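Local coordinates for Lin1944 protein (Listeria innocua, PDB 3D7L) that is of unknown function but belongs to the short-chain dehydrogenase/reductase family and so may act as an oxidoreductase, at residues Met4-Ile9 / Glu21-Lys26; Gly16-Glu21 / Val177-Val182. All coordinates share one frame; numbering follows the deposited sequence.

Contact 1 of 2, residues Met4-Ile9 / Glu21-Lys26; sequences MKILLI and ERLEKK
The terminal methyl of Ile6 meets the root of Leu23: Ile6 CD1 lies 4.1 Å from Leu23 CB, and the two side chains cross at about a right angle. With Ile6 CG1 beside its backbone N and anti to the carbonyl carbon (chi1 -58°), and CD1 anti to CA (chi2 167°), the ethyl arm carries its methyl out to Leu23. The shorter branch, Ile6 CG2, faces the far end of the leucine, 4.3 Å from Leu23 CD1. At the edge, Met4, modelled as selenomethionine, brings CB to 4.3 Å from Lys26 O, a loose contact, while its selenium end leads elsewhere. No hydrogen bond joins the segments; the Ile6-Leu23 contact is apolar. Strand 5-9 and helix 14-23 are the first two elements of a beta-alpha-beta unit completed by strand 28-33, as in a Rossmann fold, and Leu23 lies towards the C-terminal end of the connection. The bond from Lys26 N to Leu23 O, 3.1 Å, ties Lys26 back to Leu23. Further out, Val190 of helix 179-191 touches both Met4 and Ile6, and Glu187 takes salt bridges from Arg22 and Lys26. Phe191 adds a cation-pi contact to Lys26.

Contact 2 of 2, residues Gly16-Glu21 / Val177-Val182; sequences GSAVKE and VPAAKV
Ala18 and Ala179 bring two helices together methyl to methyl, at the point where helix 14-23 of the Rossmann fold of this short-chain dehydrogenase/reductase relative passes the first turn of helix 179-191. The side chain of Ala18 is a single atom, so CB is both root and tip. It lies 3.8 Å from Ala179 CB, and the angle at Ala18 CB between its own CA and that methyl is about 162°, which means that the bond points almost straight at its partner. The approach is not symmetrical: the corresponding angle at Ala179 CB is about 109°, so Ala179 offers the flank of its methyl. Beyond that methyl, Ala18 CB rests against the backbone, 3.9 Å from Ala179 O and 4.3 Å from Ala180 N. Small side chains permit this closeness, as the CA atoms of Ala18 and Ala180 are 5.7 Å apart, with the methyl of Ala180 directed away from the junction. The interaction is purely van der Waals, without a hydrogen bond between the segments. Each helix start carries further bonds. Pro178 occupies the N-cap position, and its carbonyl O accepts Lys181 N at 2.9 Å, while Ala179 N is hydrogen-bonded to Glu162 OE2. On the other helix, Ser17 OG is turned back to the carbonyls of Gly13 and Thr14. Val182, one turn on from Ala179, faces Val155 and Pro157 of strand 151-157 and Val201 of strand 198-201, which seats helix 179-191 on the sheet. Within helix 14-23, two i to i-4 bonds span Ala18: Glu21 N to Ser17 O, 3.2 Å, and Lys20 N to Gly16 O, 2.8 Å.

From the N terminus, strand 5-9 leads into helix 14-23, and contact 1 closes this short loop when residues 21-26 return alongside the strand, 12 residues apart at their closest ends. Contact 2 closes a far longer one, bringing residues 177-182 back to the same helix after most of the sheet has been built. The segments alternate along the chain, so the two loops cross, and Glu21 belongs to both. Helix 14-23 thus contacts both strand 5-9 and helix 179-191. The contacts also touch directly: Leu8 CD2 packs 3.5 Å from Lys20 CB, and Leu8 CD1 lies 4.0 Å from Val19 CG1.

Contact 1 of 2, residues Met4-Ile9 / Glu21-Lys26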
loop_
_atom_site.group_PDB
_atom_site.type_symbol
_atom_site.label_atom_id
_atom_site.label_comp_id
_atom_site.label_asym_id
_atom_site.label_seq_id
_atom_site.Cartn_x
_atom_site.Cartn_y
_atom_site.Cartn_z
HETATM N N MSE D 4 -15.237 -26.815 -9.917
HETATM C CA MSE D 4 -14.444 -25.792 -9.235
HETATM C C MSE D 4 -14.144 -26.085 -7.750
HETATM O O MSE D 4 -15.022 -26.483 -6.982
HETATM C CB MSE D 4 -15.180 -24.458 -9.344
HETATM C CG MSE D 4 -14.290 -23.267 -9.391
HETATM SE SE MSE D 4 -13.847 -22.891 -11.250
HETATM C CE MSE D 4 -13.157 -21.111 -10.923
ATOM N N LYS D 5 -12.895 -25.846 -7.356
ATOM C CA LYS D 5 -12.471 -25.943 -5.966
ATOM C C LYS D 5 -11.923 -24.580 -5.520
ATOM O O LYS D 5 -11.050 -24.028 -6.172
ATOM C CB LYS D 5 -11.400 -27.019 -5.832
ATOM C CG LYS D 5 -11.213 -27.545 -4.429
ATOM C CD LYS D 5 -10.468 -28.886 -4.443
ATOM C CE LYS D 5 -9.995 -29.275 -3.029
ATOM N NZ LYS D 5 -9.371 -30.643 -2.970
ATOM N N ILE D 6 -12.430 -24.065 -4.403
ATOM C CA ILE D 6 -12.069 -22.727 -3.914
ATOM C C ILE D 6 -11.592 -22.746 -2.458
ATOM O O ILE D 6 -12.264 -23.298 -1.570
ATOM C CB ILE D 6 -13.262 -21.741 -4.045
ATOM C CG1 ILE D 6 -13.733 -21.642 -5.505
ATOM C CG2 ILE D 6 -12.891 -20.365 -3.508
ATOM C CD1 ILE D 6 -15.067 -20.946 -5.670
ATOM N N LEU D 7 -10.436 -22.143 -2.215
ATOM C CA LEU D 7 -9.962 -21.945 -0.847
ATOM C C LEU D 7 -10.399 -20.560 -0.393
ATOM O O LEU D 7 -10.004 -19.535 -0.977
ATOM C CB LEU D 7 -8.440 -22.086 -0.754
ATOM C CG LEU D 7 -7.813 -21.814 0.620
ATOM C CD1 LEU D 7 -8.233 -22.848 1.670
ATOM C CD2 LEU D 7 -6.266 -21.735 0.518
ATOM N N LEU D 8 -11.244 -20.533 0.628
ATOM C CA LEU D 8 -11.781 -19.285 1.132
ATOM C C LEU D 8 -11.187 -19.002 2.502
ATOM O O LEU D 8 -11.522 -19.685 3.489
ATOM C CB LEU D 8 -13.315 -19.345 1.190
ATOM C CG LEU D 8 -14.088 -18.195 1.858
ATOM C CD1 LEU D 8 -13.716 -16.814 1.317
ATOM C CD2 LEU D 8 -15.588 -18.437 1.733
ATOM N N ILE D 9 -10.296 -18.011 2.553
ATOM C CA ILE D 9 -9.640 -17.613 3.811
ATOM C C ILE D 9 -10.440 -16.475 4.407
ATOM O O ILE D 9 -10.673 -15.471 3.734
ATOM C CB ILE D 9 -8.143 -17.202 3.595
ATOM C CG1 ILE D 9 -7.370 -18.379 2.993
ATOM C CG2 ILE D 9 -7.456 -16.826 4.932
ATOM C CD1 ILE D 9 -6.591 -18.057 1.743
ATOM N N GLU D 21 -21.494 -18.246 1.174
ATOM C CA GLU D 21 -22.865 -18.542 0.787
ATOM C C GLU D 21 -23.121 -18.504 -0.713
ATOM O O GLU D 21 -23.852 -19.353 -1.243
ATOM C CB GLU D 21 -23.833 -17.629 1.516
ATOM C CG GLU D 21 -25.221 -18.223 1.632
ATOM C CD GLU D 21 -26.070 -17.576 2.728
ATOM O OE1 GLU D 21 -27.209 -18.061 2.948
ATOM O OE2 GLU D 21 -25.604 -16.601 3.367
ATOM N N ARG D 22 -22.553 -17.512 -1.392
ATOM C CA ARG D 22 -22.640 -17.438 -2.852
ATOM C C ARG D 22 -21.831 -18.547 -3.522
ATOM O O ARG D 22 -22.389 -19.327 -4.283
ATOM C CB ARG D 22 -22.193 -16.066 -3.387
ATOM C CG ARG D 22 -23.203 -14.961 -3.179
ATOM C CD ARG D 22 -23.094 -13.862 -4.245
ATOM N NE ARG D 22 -23.700 -14.291 -5.500
ATOM C CZ ARG D 22 -24.999 -14.226 -5.791
ATOM N NH1 ARG D 22 -25.877 -13.739 -4.916
ATOM N NH2 ARG D 22 -25.425 -14.661 -6.972
ATOM N N LEU D 23 -20.528 -18.606 -3.228
ATOM C CA LEU D 23 -19.593 -19.527 -3.903
ATOM C C LEU D 23 -19.888 -21.022 -3.684
ATOM O O LEU D 23 -19.611 -21.852 -4.561
ATOM C CB LEU D 23 -18.140 -19.196 -3.524
ATOM C CG LEU D 23 -17.655 -17.738 -3.678
ATOM C CD1 LEU D 23 -16.163 -17.613 -3.361
ATOM C CD2 LEU D 23 -17.943 -17.165 -5.054
ATOM N N GLU D 24 -20.457 -21.347 -2.527
ATOM C CA GLU D 24 -20.924 -22.693 -2.202
ATOM C C GLU D 24 -21.852 -23.314 -3.249
ATOM O O GLU D 24 -21.806 -24.520 -3.468
ATOM C CB GLU D 24 -21.760 -22.653 -0.931
ATOM C CG GLU D 24 -21.016 -22.831 0.312
ATOM C CD GLU D 24 -21.949 -23.021 1.474
ATOM O OE1 GLU D 24 -21.667 -23.948 2.249
ATOM O OE2 GLU D 24 -22.962 -22.281 1.602
ATOM N N LYS D 25 -22.732 -22.492 -3.818
ATOM C CA LYS D 25 -23.756 -22.948 -4.759
ATOM C C LYS D 25 -23.133 -23.473 -6.051
ATOM O O LYS D 25 -23.757 -24.256 -6.775
ATOM C CB LYS D 25 -24.683 -21.792 -5.144
ATOM C CG LYS D 25 -25.167 -20.901 -4.028
ATOM C CD LYS D 25 -26.426 -21.427 -3.403
ATOM C CE LYS D 25 -27.432 -20.299 -3.242
ATOM N NZ LYS D 25 -27.100 -19.470 -2.079
ATOM N N LYS D 26 -21.914 -23.010 -6.336
ATOM C CA LYS D 26 -21.260 -23.230 -7.630
ATOM C C LYS D 26 -19.941 -24.018 -7.569
ATOM O O LYS D 26 -19.387 -24.345 -8.619
ATOM C CB LYS D 26 -20.954 -21.882 -8.303
ATOM C CG LYS D 26 -22.033 -20.818 -8.211
ATOM C CD LYS D 26 -21.875 -19.783 -9.311
ATOM C CE LYS D 26 -23.233 -19.441 -9.896
ATOM N NZ LYS D 26 -23.082 -18.414 -10.930
#

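Contact 2 of 2, residues Gly16-Glu21 / Val177-Val182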
loop_
_atom_site.group_PDB
_atom_site.type_symbol
_atom_site.label_atom_id
_atom_site.label_comp_id
_atom_site.label_asym_id
_atom_site.label_seq_id
_atom_site.Cartn_x
_atom_site.Cartn_y
_atom_site.Cartn_z
ATOM N N GLY D 16 -16.702 -12.751 4.782
ATOM C CA GLY D 16 -16.377 -14.133 4.393
ATOM C C GLY D 16 -17.558 -15.098 4.342
ATOM O O GLY D 16 -17.650 -15.969 3.455
ATOM N N SER D 17 -18.466 -14.967 5.300
ATOM C CA SER D 17 -19.562 -15.903 5.393
ATOM C C SER D 17 -20.622 -15.610 4.331
ATOM O O SER D 17 -21.250 -16.533 3.812
ATOM C CB SER D 17 -20.136 -15.924 6.804
ATOM O OG SER D 17 -20.635 -14.648 7.160
ATOM N N ALA D 18 -20.787 -14.328 3.980
ATOM C CA ALA D 18 -21.598 -13.963 2.808
ATOM C C ALA D 18 -20.956 -14.465 1.513
ATOM O O ALA D 18 -21.664 -14.869 0.592
ATOM C CB ALA D 18 -21.817 -12.469 2.734
ATOM N N VAL D 19 -19.626 -14.441 1.451
ATOM C CA VAL D 19 -18.898 -14.928 0.272
ATOM C C VAL D 19 -19.094 -16.429 0.133
ATOM O O VAL D 19 -19.504 -16.902 -0.925
ATOM C CB VAL D 19 -17.386 -14.513 0.265
ATOM C CG1 VAL D 19 -16.626 -15.160 -0.904
ATOM C CG2 VAL D 19 -17.254 -12.971 0.169
ATOM N N LYS D 20 -18.857 -17.156 1.218
ATOM C CA LYS D 20 -19.078 -18.596 1.271
ATOM C C LYS D 20 -20.472 -18.976 0.737
ATOM O O LYS D 20 -20.607 -19.902 -0.061
ATOM C CB LYS D 20 -18.894 -19.101 2.706
ATOM C CG LYS D 20 -18.821 -20.647 2.868
ATOM C CD LYS D 20 -18.778 -20.999 4.351
ATOM C CE LYS D 20 -18.850 -22.508 4.601
ATOM N NZ LYS D 20 -20.194 -23.063 4.254
ATOM N N GLU D 21 -21.494 -18.246 1.174
ATOM C CA GLU D 21 -22.865 -18.542 0.787
ATOM C C GLU D 21 -23.121 -18.504 -0.713
ATOM O O GLU D 21 -23.852 -19.353 -1.243
ATOM C CB GLU D 21 -23.833 -17.629 1.516
ATOM C CG GLU D 21 -25.221 -18.223 1.632
ATOM C CD GLU D 21 -26.070 -17.576 2.728
ATOM O OE1 GLU D 21 -27.209 -18.061 2.948
ATOM O OE2 GLU D 21 -25.604 -16.601 3.367
ATOM N N VAL D 177 -23.567 -1.060 2.650
ATOM C CA VAL D 177 -23.957 -1.975 1.573
ATOM C C VAL D 177 -24.250 -3.357 2.153
ATOM O O VAL D 177 -23.636 -3.750 3.147
ATOM C CB VAL D 177 -22.862 -2.061 0.454
ATOM C CG1 VAL D 177 -22.730 -0.708 -0.305
ATOM C CG2 VAL D 177 -21.524 -2.492 1.026
ATOM N N PRO D 178 -25.201 -4.091 1.546
ATOM C CA PRO D 178 -25.420 -5.453 2.045
ATOM C C PRO D 178 -24.200 -6.316 1.732
ATOM O O PRO D 178 -23.652 -6.231 0.635
ATOM C CB PRO D 178 -26.631 -5.950 1.237
ATOM C CG PRO D 178 -27.211 -4.748 0.586
ATOM C CD PRO D 178 -26.074 -3.782 0.395
ATOM N N ALA D 179 -23.783 -7.131 2.689
ATOM C CA ALA D 179 -22.726 -8.102 2.464
ATOM C C ALA D 179 -23.032 -9.019 1.261
ATOM O O ALA D 179 -22.122 -9.320 0.480
ATOM C CB ALA D 179 -22.505 -8.910 3.709
ATOM N N ALA D 180 -24.292 -9.423 1.095
ATOM C CA ALA D 180 -24.728 -10.147 -0.111
ATOM C C ALA D 180 -24.338 -9.468 -1.436
ATOM O O ALA D 180 -24.049 -10.153 -2.427
ATOM C CB ALA D 180 -26.241 -10.399 -0.084
ATOM N N LYS D 181 -24.366 -8.128 -1.472
ATOM C CA LYS D 181 -24.016 -7.404 -2.696
ATOM C C LYS D 181 -22.512 -7.446 -2.932
ATOM O O LYS D 181 -22.057 -7.661 -4.053
ATOM C CB LYS D 181 -24.537 -5.968 -2.638
ATOM C CG LYS D 181 -24.326 -5.147 -3.892
ATOM C CD LYS D 181 -24.746 -3.725 -3.651
ATOM C CE LYS D 181 -24.585 -2.880 -4.899
ATOM N NZ LYS D 181 -25.071 -1.500 -4.665
ATOM N N VAL D 182 -21.728 -7.240 -1.883
ATOM C CA VAL D 182 -20.292 -7.357 -1.999
ATOM C C VAL D 182 -19.899 -8.776 -2.450
ATOM O O VAL D 182 -18.958 -8.937 -3.217
ATOM C CB VAL D 182 -19.577 -6.987 -0.671
ATOM C CG1 VAL D 182 -18.057 -7.027 -0.842
ATOM C CG2 VAL D 182 -20.011 -5.581 -0.211
#